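Local coordinates for protein lipase (Penicillium expansum, PDB 3G7N) that hydrolyses triacylglycerols as a secreted alkaline lipase of the alpha/beta-hydrolase superfamily, releasing free fatty acids, at residues K94-V99 with F162-N166; V129-L133 with G240-S244; L159-P163 with D188-Y194; F180-V186 with Y204-S210. All coordinates share one frame; numbering follows the deposited sequence.

Contact 1: residues K94-V99 with F162-N166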
loop_
_atom_site.group_PDB
_atom_site.type_symbol
_atom_site.label_atom_id
_atom_site.label_comp_id
_atom_site.label_asym_id
_atom_site.label_seq_id
_atom_site.Cartn_x
_atom_site.Cartn_y
_atom_site.Cartn_z
ATOM N N LYS A 94 12.587 -9.777 -9.262
ATOM C CA LYS A 94 11.898 -9.228 -10.422
ATOM C C LYS A 94 10.544 -8.678 -9.983
ATOM O O LYS A 94 9.861 -9.307 -9.183
ATOM C CB LYS A 94 11.667 -10.312 -11.483
ATOM C CG LYS A 94 12.944 -10.969 -12.025
ATOM C CD LYS A 94 13.747 -9.991 -12.848
ATOM C CE LYS A 94 15.024 -10.636 -13.382
ATOM N NZ LYS A 94 14.725 -11.704 -14.375
ATOM N N ILE A 95 10.154 -7.566 -10.592
ATOM C CA ILE A 95 8.881 -6.902 -10.275
ATOM C C ILE A 95 8.194 -6.594 -11.594
ATOM O O ILE A 95 8.844 -6.345 -12.612
ATOM C CB ILE A 95 9.139 -5.565 -9.507
ATOM C CG1 ILE A 95 9.893 -5.829 -8.197
ATOM C CG2 ILE A 95 7.838 -4.822 -9.251
ATOM C CD1 ILE A 95 10.302 -4.541 -7.455
ATOM N N MET A 96 6.863 -6.593 -11.588
ATOM C CA MET A 96 6.159 -6.294 -12.804
ATOM C C MET A 96 6.373 -4.846 -13.243
ATOM O O MET A 96 6.354 -3.917 -12.419
ATOM C CB MET A 96 4.666 -6.619 -12.644
ATOM C CG MET A 96 3.952 -5.865 -11.526
ATOM S SD MET A 96 2.257 -6.451 -11.242
ATOM C CE MET A 96 1.412 -5.592 -12.552
ATOM N N ARG A 97 6.513 -4.629 -14.550
ATOM C CA ARG A 97 6.770 -3.300 -15.067
ATOM C C ARG A 97 5.616 -2.358 -14.735
ATOM O O ARG A 97 5.812 -1.161 -14.528
ATOM C CB ARG A 97 7.017 -3.342 -16.580
ATOM C CG ARG A 97 7.403 -1.991 -17.147
ATOM C CD ARG A 97 7.594 -2.020 -18.662
ATOM N NE ARG A 97 8.775 -2.774 -19.057
ATOM C CZ ARG A 97 8.738 -3.877 -19.797
ATOM N NH1 ARG A 97 7.573 -4.383 -20.189
ATOM N NH2 ARG A 97 9.866 -4.469 -20.162
ATOM N N GLY A 98 4.390 -2.875 -14.757
ATOM C CA GLY A 98 3.218 -2.050 -14.485
ATOM C C GLY A 98 3.150 -1.432 -13.103
ATOM O O GLY A 98 2.329 -0.542 -12.878
ATOM N N VAL A 99 3.995 -1.888 -12.179
ATOM C CA VAL A 99 4.140 -1.233 -10.876
ATOM C C VAL A 99 5.498 -0.551 -10.741
ATOM O O VAL A 99 5.578 0.563 -10.231
ATOM C CB VAL A 99 3.895 -2.222 -9.720
ATOM C CG1 VAL A 99 4.089 -1.541 -8.362
ATOM C CG2 VAL A 99 2.492 -2.793 -9.832
ATOM N N PHE A 162 -2.938 -6.426 -5.414
ATOM C CA PHE A 162 -2.406 -7.585 -6.116
ATOM C C PHE A 162 -0.901 -7.731 -5.835
ATOM O O PHE A 162 -0.237 -6.756 -5.486
ATOM C CB PHE A 162 -2.680 -7.461 -7.624
ATOM C CG PHE A 162 -2.246 -6.158 -8.225
ATOM C CD1 PHE A 162 -0.970 -6.020 -8.754
ATOM C CD2 PHE A 162 -3.106 -5.079 -8.293
ATOM C CE1 PHE A 162 -0.582 -4.839 -9.378
ATOM C CE2 PHE A 162 -2.713 -3.887 -8.897
ATOM C CZ PHE A 162 -1.468 -3.792 -9.498
ATOM N N PRO A 163 -0.356 -8.958 -5.954
ATOM C CA PRO A 163 1.078 -9.159 -5.757
ATOM C C PRO A 163 1.844 -8.669 -6.983
ATOM O O PRO A 163 1.256 -8.550 -8.062
ATOM C CB PRO A 163 1.199 -10.678 -5.621
ATOM C CG PRO A 163 0.099 -11.192 -6.574
ATOM C CD PRO A 163 -1.045 -10.192 -6.383
ATOM N N ILE A 164 3.116 -8.290 -6.806
ATOM C CA ILE A 164 3.800 -7.549 -7.861
ATOM C C ILE A 164 5.106 -8.139 -8.358
ATOM O O ILE A 164 5.778 -7.516 -9.177
ATOM C CB ILE A 164 4.037 -6.063 -7.504
ATOM C CG1 ILE A 164 5.038 -5.901 -6.356
ATOM C CG2 ILE A 164 2.711 -5.394 -7.089
ATOM C CD1 ILE A 164 5.568 -4.463 -6.227
ATOM N N GLY A 165 5.508 -9.284 -7.827
ATOM C CA GLY A 165 6.811 -9.816 -8.243
ATOM C C GLY A 165 6.955 -11.283 -7.963
ATOM O O GLY A 165 6.037 -11.958 -7.482
ATOM N N ASN A 166 8.195 -11.746 -8.138
ATOM C CA ASN A 166 8.504 -13.162 -7.977
ATOM C C ASN A 166 8.850 -13.510 -6.544
ATOM O O ASN A 166 8.749 -12.667 -5.652
ATOM C CB ASN A 166 9.601 -13.603 -8.949
ATOM C CG ASN A 166 10.940 -12.899 -8.706
ATOM O OD1 ASN A 166 11.096 -12.086 -7.788
ATOM N ND2 ASN A 166 11.930 -13.241 -9.528
#

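Contact 2: residues V129-L133 with G240-S244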
loop_
_atom_site.group_PDB
_atom_site.type_symbol
_atom_site.label_atom_id
_atom_site.label_comp_id
_atom_site.label_asym_id
_atom_site.label_seq_id
_atom_site.Cartn_x
_atom_site.Cartn_y
_atom_site.Cartn_z
ATOM N N VAL A 129 0.835 4.073 2.598
ATOM C CA VAL A 129 -0.514 3.504 2.510
ATOM C C VAL A 129 -1.096 3.780 1.139
ATOM O O VAL A 129 -0.804 4.813 0.517
ATOM C CB VAL A 129 -1.415 4.121 3.614
ATOM C CG1 VAL A 129 -1.450 5.622 3.528
ATOM C CG2 VAL A 129 -2.801 3.562 3.581
ATOM N N GLY A 130 -1.991 2.883 0.721
ATOM C CA GLY A 130 -2.759 3.120 -0.486
ATOM C C GLY A 130 -3.627 1.932 -0.799
ATOM O O GLY A 130 -3.447 0.855 -0.258
ATOM N N HIS A 131 -4.566 2.150 -1.712
ATOM C CA HIS A 131 -5.573 1.143 -2.072
ATOM C C HIS A 131 -5.457 0.747 -3.559
ATOM O O HIS A 131 -5.216 1.577 -4.425
ATOM C CB HIS A 131 -6.961 1.715 -1.782
ATOM C CG HIS A 131 -8.090 0.892 -2.341
ATOM N ND1 HIS A 131 -8.662 1.169 -3.563
ATOM C CD2 HIS A 131 -8.829 -0.095 -1.788
ATOM C CE1 HIS A 131 -9.669 0.334 -3.765
ATOM N NE2 HIS A 131 -9.794 -0.436 -2.707
ATOM N N SER A 132 -5.668 -0.550 -3.826
ATOM C CA SER A 132 -5.711 -1.094 -5.189
ATOM C C SER A 132 -4.328 -0.925 -5.849
ATOM O O SER A 132 -3.340 -1.403 -5.282
ATOM C CB SER A 132 -6.878 -0.493 -5.974
ATOM O OG SER A 132 -7.014 -1.178 -7.220
ATOM N N LEU A 133 -4.228 -0.277 -7.003
ATOM C CA LEU A 133 -2.907 0.035 -7.546
ATOM C C LEU A 133 -2.090 0.839 -6.539
ATOM O O LEU A 133 -0.871 0.695 -6.473
ATOM C CB LEU A 133 -3.022 0.802 -8.870
ATOM C CG LEU A 133 -1.690 1.300 -9.479
ATOM C CD1 LEU A 133 -0.733 0.166 -9.845
ATOM C CD2 LEU A 133 -1.918 2.221 -10.694
ATOM N N GLY A 240 -16.507 -6.169 -3.875
ATOM C CA GLY A 240 -15.806 -5.781 -2.647
ATOM C C GLY A 240 -14.558 -4.944 -2.877
ATOM O O GLY A 240 -14.000 -4.413 -1.923
ATOM N N HIS A 241 -14.098 -4.816 -4.120
ATOM C CA HIS A 241 -12.838 -4.126 -4.346
ATOM C C HIS A 241 -12.905 -2.672 -3.921
ATOM O O HIS A 241 -11.865 -2.060 -3.650
ATOM C CB HIS A 241 -12.383 -4.230 -5.805
ATOM C CG HIS A 241 -10.996 -3.713 -6.033
ATOM N ND1 HIS A 241 -9.910 -4.152 -5.298
ATOM C CD2 HIS A 241 -10.519 -2.755 -6.862
ATOM C CE1 HIS A 241 -8.823 -3.514 -5.706
ATOM N NE2 HIS A 241 -9.156 -2.673 -6.662
ATOM N N ILE A 242 -14.075 -2.049 -4.027
ATOM C CA ILE A 242 -14.220 -0.611 -3.790
ATOM C C ILE A 242 -14.142 -0.239 -2.301
ATOM O O ILE A 242 -14.098 0.953 -1.952
ATOM C CB ILE A 242 -15.560 -0.074 -4.409
ATOM C CG1 ILE A 242 -15.535 1.444 -4.587
ATOM C CG2 ILE A 242 -16.756 -0.486 -3.581
ATOM C CD1 ILE A 242 -16.430 1.924 -5.704
ATOM N N ALA A 243 -14.186 -1.230 -1.421
ATOM C CA ALA A 243 -14.227 -0.937 0.015
ATOM C C ALA A 243 -13.071 -1.609 0.727
ATOM O O ALA A 243 -12.606 -2.674 0.335
ATOM C CB ALA A 243 -15.567 -1.389 0.620
ATOM N N SER A 244 -12.675 -1.011 1.847
ATOM C CA SER A 244 -11.696 -1.643 2.729
ATOM C C SER A 244 -11.945 -1.205 4.166
ATOM O O SER A 244 -12.144 -0.029 4.427
ATOM C CB SER A 244 -10.285 -1.218 2.319
ATOM O OG SER A 244 -9.338 -2.171 2.783
#

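Contact 3: residues L159-P163 with D188-Y194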
loop_
_atom_site.group_PDB
_atom_site.type_symbol
_atom_site.label_atom_id
_atom_site.label_comp_id
_atom_site.label_asym_id
_atom_site.label_seq_id
_atom_site.Cartn_x
_atom_site.Cartn_y
_atom_site.Cartn_z
ATOM N N LEU A 159 -3.762 -1.763 0.811
ATOM C CA LEU A 159 -5.144 -2.231 0.866
ATOM C C LEU A 159 -5.581 -2.798 -0.478
ATOM O O LEU A 159 -5.365 -2.187 -1.537
ATOM C CB LEU A 159 -6.077 -1.094 1.270
ATOM C CG LEU A 159 -5.671 -0.394 2.580
ATOM C CD1 LEU A 159 -6.646 0.741 2.874
ATOM C CD2 LEU A 159 -5.599 -1.356 3.767
ATOM N N ASN A 160 -6.176 -3.981 -0.432
ATOM C CA ASN A 160 -6.821 -4.570 -1.611
ATOM C C ASN A 160 -5.847 -4.697 -2.791
ATOM O O ASN A 160 -6.212 -4.427 -3.939
ATOM C CB ASN A 160 -8.092 -3.787 -2.032
ATOM C CG ASN A 160 -9.140 -3.698 -0.919
ATOM O OD1 ASN A 160 -8.796 -3.651 0.270
ATOM N ND2 ASN A 160 -10.412 -3.623 -1.284
ATOM N N ALA A 161 -4.625 -5.145 -2.508
ATOM C CA ALA A 161 -3.533 -5.133 -3.480
ATOM C C ALA A 161 -3.296 -6.472 -4.135
ATOM O O ALA A 161 -3.343 -7.511 -3.491
ATOM C CB ALA A 161 -2.248 -4.655 -2.838
ATOM N N PHE A 162 -2.938 -6.426 -5.414
ATOM C CA PHE A 162 -2.406 -7.585 -6.116
ATOM C C PHE A 162 -0.901 -7.731 -5.835
ATOM O O PHE A 162 -0.237 -6.756 -5.486
ATOM C CB PHE A 162 -2.680 -7.461 -7.624
ATOM C CG PHE A 162 -2.246 -6.158 -8.225
ATOM C CD1 PHE A 162 -0.970 -6.020 -8.754
ATOM C CD2 PHE A 162 -3.106 -5.079 -8.293
ATOM C CE1 PHE A 162 -0.582 -4.839 -9.378
ATOM C CE2 PHE A 162 -2.713 -3.887 -8.897
ATOM C CZ PHE A 162 -1.468 -3.792 -9.498
ATOM N N PRO A 163 -0.356 -8.958 -5.954
ATOM C CA PRO A 163 1.078 -9.159 -5.757
ATOM C C PRO A 163 1.844 -8.669 -6.983
ATOM O O PRO A 163 1.256 -8.550 -8.062
ATOM C CB PRO A 163 1.199 -10.678 -5.621
ATOM C CG PRO A 163 0.099 -11.192 -6.574
ATOM C CD PRO A 163 -1.045 -10.192 -6.383
ATOM N N ASP A 188 -13.674 -9.401 -2.776
ATOM C CA ASP A 188 -12.700 -8.741 -3.629
ATOM C C ASP A 188 -11.680 -9.755 -4.136
ATOM O O ASP A 188 -10.926 -10.348 -3.357
ATOM C CB ASP A 188 -11.983 -7.613 -2.882
ATOM C CG ASP A 188 -10.957 -6.907 -3.749
ATOM O OD1 ASP A 188 -10.964 -7.107 -4.988
ATOM O OD2 ASP A 188 -10.207 -6.055 -3.202
ATOM N N GLY A 189 -11.607 -9.901 -5.449
ATOM C CA GLY A 189 -10.663 -10.831 -6.063
ATOM C C GLY A 189 -9.316 -10.249 -6.446
ATOM O O GLY A 189 -8.485 -10.971 -6.992
ATOM N N VAL A 190 -9.081 -8.949 -6.250
ATOM C CA VAL A 190 -7.826 -8.361 -6.728
ATOM C C VAL A 190 -6.570 -8.964 -6.077
ATOM O O VAL A 190 -5.606 -9.263 -6.785
ATOM C CB VAL A 190 -7.880 -6.830 -6.631
ATOM C CG1 VAL A 190 -6.491 -6.233 -6.938
ATOM C CG2 VAL A 190 -8.897 -6.295 -7.649
ATOM N N PRO A 191 -6.623 -9.319 -4.783
ATOM C CA PRO A 191 -5.435 -9.959 -4.201
ATOM C C PRO A 191 -5.158 -11.344 -4.738
ATOM O O PRO A 191 -4.075 -11.888 -4.478
ATOM C CB PRO A 191 -5.762 -10.020 -2.707
ATOM C CG PRO A 191 -6.672 -8.843 -2.496
ATOM C CD PRO A 191 -7.548 -8.825 -3.739
ATOM N N ASN A 192 -6.100 -11.907 -5.499
ATOM C CA ASN A 192 -5.942 -13.262 -6.070
ATOM C C ASN A 192 -5.417 -13.218 -7.493
ATOM O O ASN A 192 -5.183 -14.264 -8.107
ATOM C CB ASN A 192 -7.292 -13.989 -6.023
ATOM C CG ASN A 192 -7.751 -14.216 -4.604
ATOM O OD1 ASN A 192 -6.922 -14.392 -3.696
ATOM N ND2 ASN A 192 -9.055 -14.201 -4.380
ATOM N N MET A 193 -5.237 -12.028 -8.041
ATOM C CA MET A 193 -4.647 -11.926 -9.366
ATOM C C MET A 193 -3.223 -12.439 -9.346
ATOM O O MET A 193 -2.504 -12.251 -8.357
ATOM C CB MET A 193 -4.671 -10.495 -9.857
ATOM C CG MET A 193 -6.080 -10.021 -10.136
ATOM S SD MET A 193 -6.239 -8.256 -10.495
ATOM C CE MET A 193 -5.555 -8.222 -12.152
ATOM N N TYR A 194 -2.841 -13.134 -10.416
ATOM C CA TYR A 194 -1.449 -13.528 -10.657
ATOM C C TYR A 194 -1.029 -14.676 -9.739
ATOM O O TYR A 194 0.169 -14.943 -9.596
ATOM C CB TYR A 194 -0.464 -12.333 -10.579
ATOM C CG TYR A 194 -0.947 -11.100 -11.303
ATOM C CD1 TYR A 194 -1.501 -11.175 -12.580
ATOM C CD2 TYR A 194 -0.917 -9.845 -10.675
ATOM C CE1 TYR A 194 -1.969 -10.045 -13.215
ATOM C CE2 TYR A 194 -1.335 -8.711 -11.334
ATOM C CZ TYR A 194 -1.951 -8.827 -12.555
ATOM O OH TYR A 194 -2.319 -7.671 -13.218
#

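Contact 4: residues F180-V186 with Y204-S210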
loop_
_atom_site.group_PDB
_atom_site.type_symbol
_atom_site.label_atom_id
_atom_site.label_comp_id
_atom_site.label_asym_id
_atom_site.label_seq_id
_atom_site.Cartn_x
_atom_site.Cartn_y
_atom_site.Cartn_z
ATOM N N PHE A 180 5.073 -4.582 6.984
ATOM C CA PHE A 180 4.202 -4.474 5.807
ATOM C C PHE A 180 2.917 -5.259 6.023
ATOM O O PHE A 180 2.957 -6.493 6.233
ATOM C CB PHE A 180 4.930 -4.950 4.551
ATOM C CG PHE A 180 4.082 -4.884 3.305
ATOM C CD1 PHE A 180 3.614 -3.668 2.844
ATOM C CD2 PHE A 180 3.787 -6.028 2.577
ATOM C CE1 PHE A 180 2.737 -3.610 1.757
ATOM C CE2 PHE A 180 3.004 -5.955 1.422
ATOM C CZ PHE A 180 2.461 -4.747 1.026
ATOM N N ASN A 181 1.789 -4.552 5.991
ATOM C CA ASN A 181 0.483 -5.166 6.169
ATOM C C ASN A 181 -0.283 -5.129 4.850
ATOM O O ASN A 181 -0.273 -4.115 4.149
ATOM C CB ASN A 181 -0.323 -4.403 7.220
ATOM C CG ASN A 181 0.331 -4.417 8.561
ATOM O OD1 ASN A 181 0.876 -5.452 8.973
ATOM N ND2 ASN A 181 0.481 -3.229 9.147
ATOM N N ARG A 182 -0.982 -6.222 4.538
ATOM C CA ARG A 182 -1.919 -6.267 3.395
ATOM C C ARG A 182 -3.326 -6.357 3.929
ATOM O O ARG A 182 -3.728 -7.417 4.424
ATOM C CB ARG A 182 -1.606 -7.473 2.506
ATOM C CG ARG A 182 -0.267 -7.356 1.848
ATOM C CD ARG A 182 -0.063 -8.428 0.785
ATOM N NE ARG A 182 0.020 -9.759 1.379
ATOM C CZ ARG A 182 -0.872 -10.738 1.196
ATOM N NH1 ARG A 182 -2.047 -10.520 0.587
ATOM N NH2 ARG A 182 -0.607 -11.946 1.680
ATOM N N GLY A 183 -4.066 -5.257 3.889
ATOM C CA GLY A 183 -5.418 -5.243 4.443
ATOM C C GLY A 183 -6.440 -5.439 3.341
ATOM O O GLY A 183 -6.554 -4.588 2.449
ATOM N N ASN A 184 -7.177 -6.558 3.402
ATOM C CA ASN A 184 -8.072 -6.965 2.310
ATOM C C ASN A 184 -9.529 -7.071 2.730
ATOM O O ASN A 184 -9.864 -7.058 3.931
ATOM C CB ASN A 184 -7.563 -8.271 1.699
ATOM C CG ASN A 184 -6.286 -8.060 0.952
ATOM O OD1 ASN A 184 -6.032 -6.952 0.464
ATOM N ND2 ASN A 184 -5.455 -9.089 0.860
ATOM N N ASN A 185 -10.396 -7.099 1.727
ATOM C CA ASN A 185 -11.830 -7.032 1.949
ATOM C C ASN A 185 -12.556 -8.245 1.365
ATOM O O ASN A 185 -12.166 -8.796 0.322
ATOM C CB ASN A 185 -12.378 -5.748 1.333
ATOM C CG ASN A 185 -13.758 -5.395 1.854
ATOM O OD1 ASN A 185 -13.953 -5.326 3.066
ATOM N ND2 ASN A 185 -14.687 -5.073 0.955
ATOM N N VAL A 186 -13.685 -8.574 1.988
ATOM C CA VAL A 186 -14.583 -9.577 1.449
ATOM C C VAL A 186 -15.029 -9.223 0.047
ATOM O O VAL A 186 -15.068 -8.064 -0.348
ATOM C CB VAL A 186 -15.816 -9.776 2.335
ATOM C CG1 VAL A 186 -15.425 -10.426 3.658
ATOM C CG2 VAL A 186 -16.586 -8.481 2.508
ATOM N N TYR A 204 4.042 -10.600 0.041
ATOM C CA TYR A 204 4.708 -10.668 1.348
ATOM C C TYR A 204 3.898 -9.869 2.358
ATOM O O TYR A 204 2.904 -9.228 2.012
ATOM C CB TYR A 204 6.164 -10.169 1.256
ATOM C CG TYR A 204 6.335 -8.657 1.118
ATOM C CD1 TYR A 204 6.815 -7.904 2.191
ATOM C CD2 TYR A 204 6.169 -8.015 -0.102
ATOM C CE1 TYR A 204 6.996 -6.532 2.075
ATOM C CE2 TYR A 204 6.382 -6.650 -0.234
ATOM C CZ TYR A 204 6.830 -5.928 0.852
ATOM O OH TYR A 204 7.031 -4.572 0.778
ATOM N N GLY A 205 4.303 -9.925 3.618
ATOM C CA GLY A 205 3.700 -9.119 4.664
ATOM C C GLY A 205 2.777 -9.936 5.539
ATOM O O GLY A 205 2.831 -11.178 5.546
ATOM N N THR A 206 1.956 -9.252 6.310
ATOM C CA THR A 206 0.922 -9.890 7.118
ATOM C C THR A 206 -0.435 -9.477 6.558
ATOM O O THR A 206 -0.714 -8.289 6.424
ATOM C CB THR A 206 1.005 -9.432 8.587
ATOM O OG1 THR A 206 2.293 -9.781 9.113
ATOM C CG2 THR A 206 -0.076 -10.083 9.427
ATOM N N GLU A 207 -1.245 -10.459 6.177
ATOM C CA GLU A 207 -2.558 -10.160 5.643
ATOM C C GLU A 207 -3.564 -10.032 6.760
ATOM O O GLU A 207 -3.559 -10.835 7.696
ATOM C CB GLU A 207 -3.016 -11.233 4.640
ATOM C CG GLU A 207 -4.314 -10.831 3.908
ATOM C CD GLU A 207 -4.860 -11.855 2.917
ATOM O OE1 GLU A 207 -4.279 -12.948 2.761
ATOM O OE2 GLU A 207 -5.903 -11.548 2.312
ATOM N N TYR A 208 -4.419 -9.023 6.670
ATOM C CA TYR A 208 -5.583 -8.877 7.533
ATOM C C TYR A 208 -6.806 -8.830 6.633
ATOM O O TYR A 208 -6.698 -8.494 5.450
ATOM C CB TYR A 208 -5.523 -7.567 8.328
ATOM C CG TYR A 208 -4.391 -7.498 9.338
ATOM C CD1 TYR A 208 -4.582 -7.927 10.652
ATOM C CD2 TYR A 208 -3.107 -7.119 8.952
ATOM C CE1 TYR A 208 -3.523 -7.970 11.561
ATOM C CE2 TYR A 208 -2.053 -7.084 9.866
ATOM C CZ TYR A 208 -2.258 -7.582 11.150
ATOM O OH TYR A 208 -1.208 -7.605 12.049
ATOM N N TYR A 209 -7.972 -9.169 7.178
ATOM C CA TYR A 209 -9.147 -9.369 6.349
ATOM C C TYR A 209 -10.377 -9.005 7.163
ATOM O O TYR A 209 -10.415 -9.253 8.374
ATOM C CB TYR A 209 -9.192 -10.833 5.900
ATOM C CG TYR A 209 -10.140 -11.123 4.763
ATOM C CD1 TYR A 209 -9.792 -10.848 3.445
ATOM C CD2 TYR A 209 -11.303 -11.831 4.990
ATOM C CE1 TYR A 209 -10.618 -11.166 2.404
ATOM C CE2 TYR A 209 -12.095 -12.273 3.919
ATOM C CZ TYR A 209 -11.733 -11.913 2.627
ATOM O OH TYR A 209 -12.499 -12.330 1.554
ATOM N N SER A 210 -11.365 -8.378 6.547
ATOM C CA SER A 210 -12.596 -8.077 7.268
ATOM C C SER A 210 -13.757 -8.030 6.310
ATOM O O SER A 210 -13.566 -7.971 5.085
ATOM C CB SER A 210 -12.495 -6.758 8.063
ATOM O OG SER A 210 -12.890 -5.640 7.277
HETATM O O HOH W 1 4.249 -7.966 8.359
HETATM O O HOH W 2 1.195 -6.478 11.456
HETATM O O HOH W 3 -3.510 -13.079 -0.402
HETATM O O HOH W 4 -11.803 -5.032 4.811
#

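Contact 1: residues K94-V99 with F162-N166
Ile-164 fills the tight half of this contact, its CD1 methyl lying 3.8 Å from CG2 of Ile-95, a side chain that runs alongside it and points the same way. Val-99 crosses the same isoleucine at about a right angle and sets its CG2 3.7 Å from CE1 of Phe-162. The sulfur of Met-96 comes to the edge of that ring, SD lying 5.0 Å from the ring centroid, a Met-aromatic contact for which a flexible, polarisable thioether is well suited. Backbone pairing holds the apolar groups in step: Met-96 N donates to Ile-164 O (2.8 Å), and Ile-95 forms a single beta bridge with Gly-165, where any side chain would run into Lys-94 O. The bridge ties strand 95-96, just ahead of helix 97-120, to the loop from strand 154-159 to helix 167-175. Toward Lys-94 the contact becomes looser and more polar. The lysine's aliphatic CG passes 3.5 Å from Asn-166 ND2, while its chain leads away. Asn-166 OD1 accepts from Lys-94 N (3.1 Å) from above the amide plane and also caps Trp-169 N; a leucine here would probably leave both N-H groups without their acceptor. Asn-166 N returns a bond to Lys-94 O.

Contact 2: residues V129-L133 with G240-S244
The His-241 ring has His-131 CE1 over one face, 4.2 Å above the plane and displaced toward the rim, and Ser-132 OG at its edge, in plane. The two imidazoles meet obliquely, their planes inclined by 31° and their centroids 5.0 Å apart. His-131 in turn receives the carbonyl oxygen of His-241 at its own edge: its NE2 donates to His-241 O over 2.8 Å, in the imidazole plane and nearly along the C=O axis, though the bond is bent, with 138° at the hydrogen. With CG anti to the backbone N (chi1 169°), the His-131 ring reaches across to that carbonyl. Its other nitrogen, ND1, is bonded to Tyr-22 OH, which fixes the rotation of the ring. Ser-132 OG and His-241 NE2 lie 2.7 Å apart in a hydrogen bond. These two are the nucleophile and the histidine of the charge relay, and Asp-188 OD2, bonded to His-241 ND1, completes the catalytic triad. Ser-132 stands on the nucleophile elbow, the sharp turn from strand 125-131 into helix 133-148 found in alpha/beta hydrolases. Its backbone has a positive phi, a strained conformation that thrusts the side chain out toward the histidine, and Gly-130 is the first glycine of the GxSxG sequence. Serine suits this place because it presents a small hydroxyl on a short stem, and histidine because its two ring nitrogens can face serine and aspartate at once. Farther along, Ser-244 CB approaches His-131 CD2 at 4.5 Å, while its OG bonds to Asn-160 OD1.

Contact 3: residues L159-P163 with D188-Y194
Val-190 sets its CG1 at the edge of the Phe-162 ring, 3.8 Å from CD2, and Tyr-194 CE2 comes up to CD1 of the same ring. The two aromatic side chains run alongside each other and point the same way, but their planes are turned by 89°. Pro-163 lays its CD 3.2 Å from Met-193 O. Pro-191, compact and rigid, packs against the neighbouring backbone, its CA making a CA-H...O contact with Ala-161 O (3.3 Å). One layer out, an Asx turn shapes the bend: Val-190 N donates almost straight to Asp-188 OD1 (2.9 Å), from above the carboxylate plane. Asp-188 CG stands anti to the backbone N (chi1 180°), which brings OD2 within 3.1 Å of Asn-160 ND2, yet the main partner of OD2 is His-241 ND1, in the charge relay. With an alanine in place of the aspartate, the Asx turn is likely to lose its bond to Val-190 N, and His-241 ND1 its partner. Asn-160 is held by Ala-243 and Ser-244. The loop after strand 154-159 lies against the aspartate-bearing loop after strand 179-185, with Leu-133 and Ala-136 of helix 133-148 touching Phe-162 and Asn-184 of strand 179-185 touching Pro-191.

Contact 4: residues F180-V186 with Y204-S210
Phe-180 makes an offset stack with Tyr-204, ring centroids 4.3 Å apart and planes inclined by 28°, with Phe-180 CD2 over the tyrosine face. Its carbonyl accepts from Thr-206 N. Glycine suits position Gly-205 because a side chain would run into the Phe-180 ring and, at this backbone conformation, into the carbonyl oxygen of Tyr-204. Asn-181 shares a sheet face with Thr-206 and Tyr-208; its OD1 approaches the edge of the Tyr-208 ring, and water 2 links that oxygen to Tyr-208 OH, while ND2 bonds to Asn-157 OD1. On the other face Arg-182 lays its guanidinium over Glu-207 CB, 3.8 Å from the plane. Its NE bonds weakly to Tyr-204 O, the salt bridge from NH1 to Glu-207 OE1 is long at 4.0 Å, and NH2 turns to Gln-223. In this parallel pair of central-sheet strands Gly-183 lies opposite Tyr-208, between the bonds Tyr-208 N to Arg-182 O and Asn-184 N to Tyr-208 O. Asn-184 ND2 donates to Glu-207 OE2 over 2.9 Å, at 168° and from above the carboxylate plane; OE2 also holds Ser-229. Asn-185 ND2 reaches Gly-240 O, while water 4 lies beside its OD1 and Ser-210 OG, itself bonded to Gly-212 N. Val-186 rests CG1 3.8 Å from Tyr-209 CE2. With Arg-182 and Asn-184 beside it, the buried Glu-207 carboxylate would probably be favoured in its ionised form.

How the contacts relate
From the N terminus, the first segment is 94-99, and contact 1 closes its loop at 162-166, tying the start of helix 97-120 to the loop after strand 154-159. Within lies 129-133, whose partner 240-244 comes much later, so contacts 1 and 2 cross. Contact 3 begins at 159-163, sharing Phe-162 and Pro-163 with contact 1, and closes at 188-194; contact 4 starts inside it and ends beyond, pairing strands 179-185 and 206-210, so these two cross as well. Both nest within contact 2, and backbone bonds between contacts 2 and 3 join strands 125-131 and 154-159. The turn after 125-131, the loop after 179-185 and the segment before strand 243-244 bring serine, aspartate and histidine together.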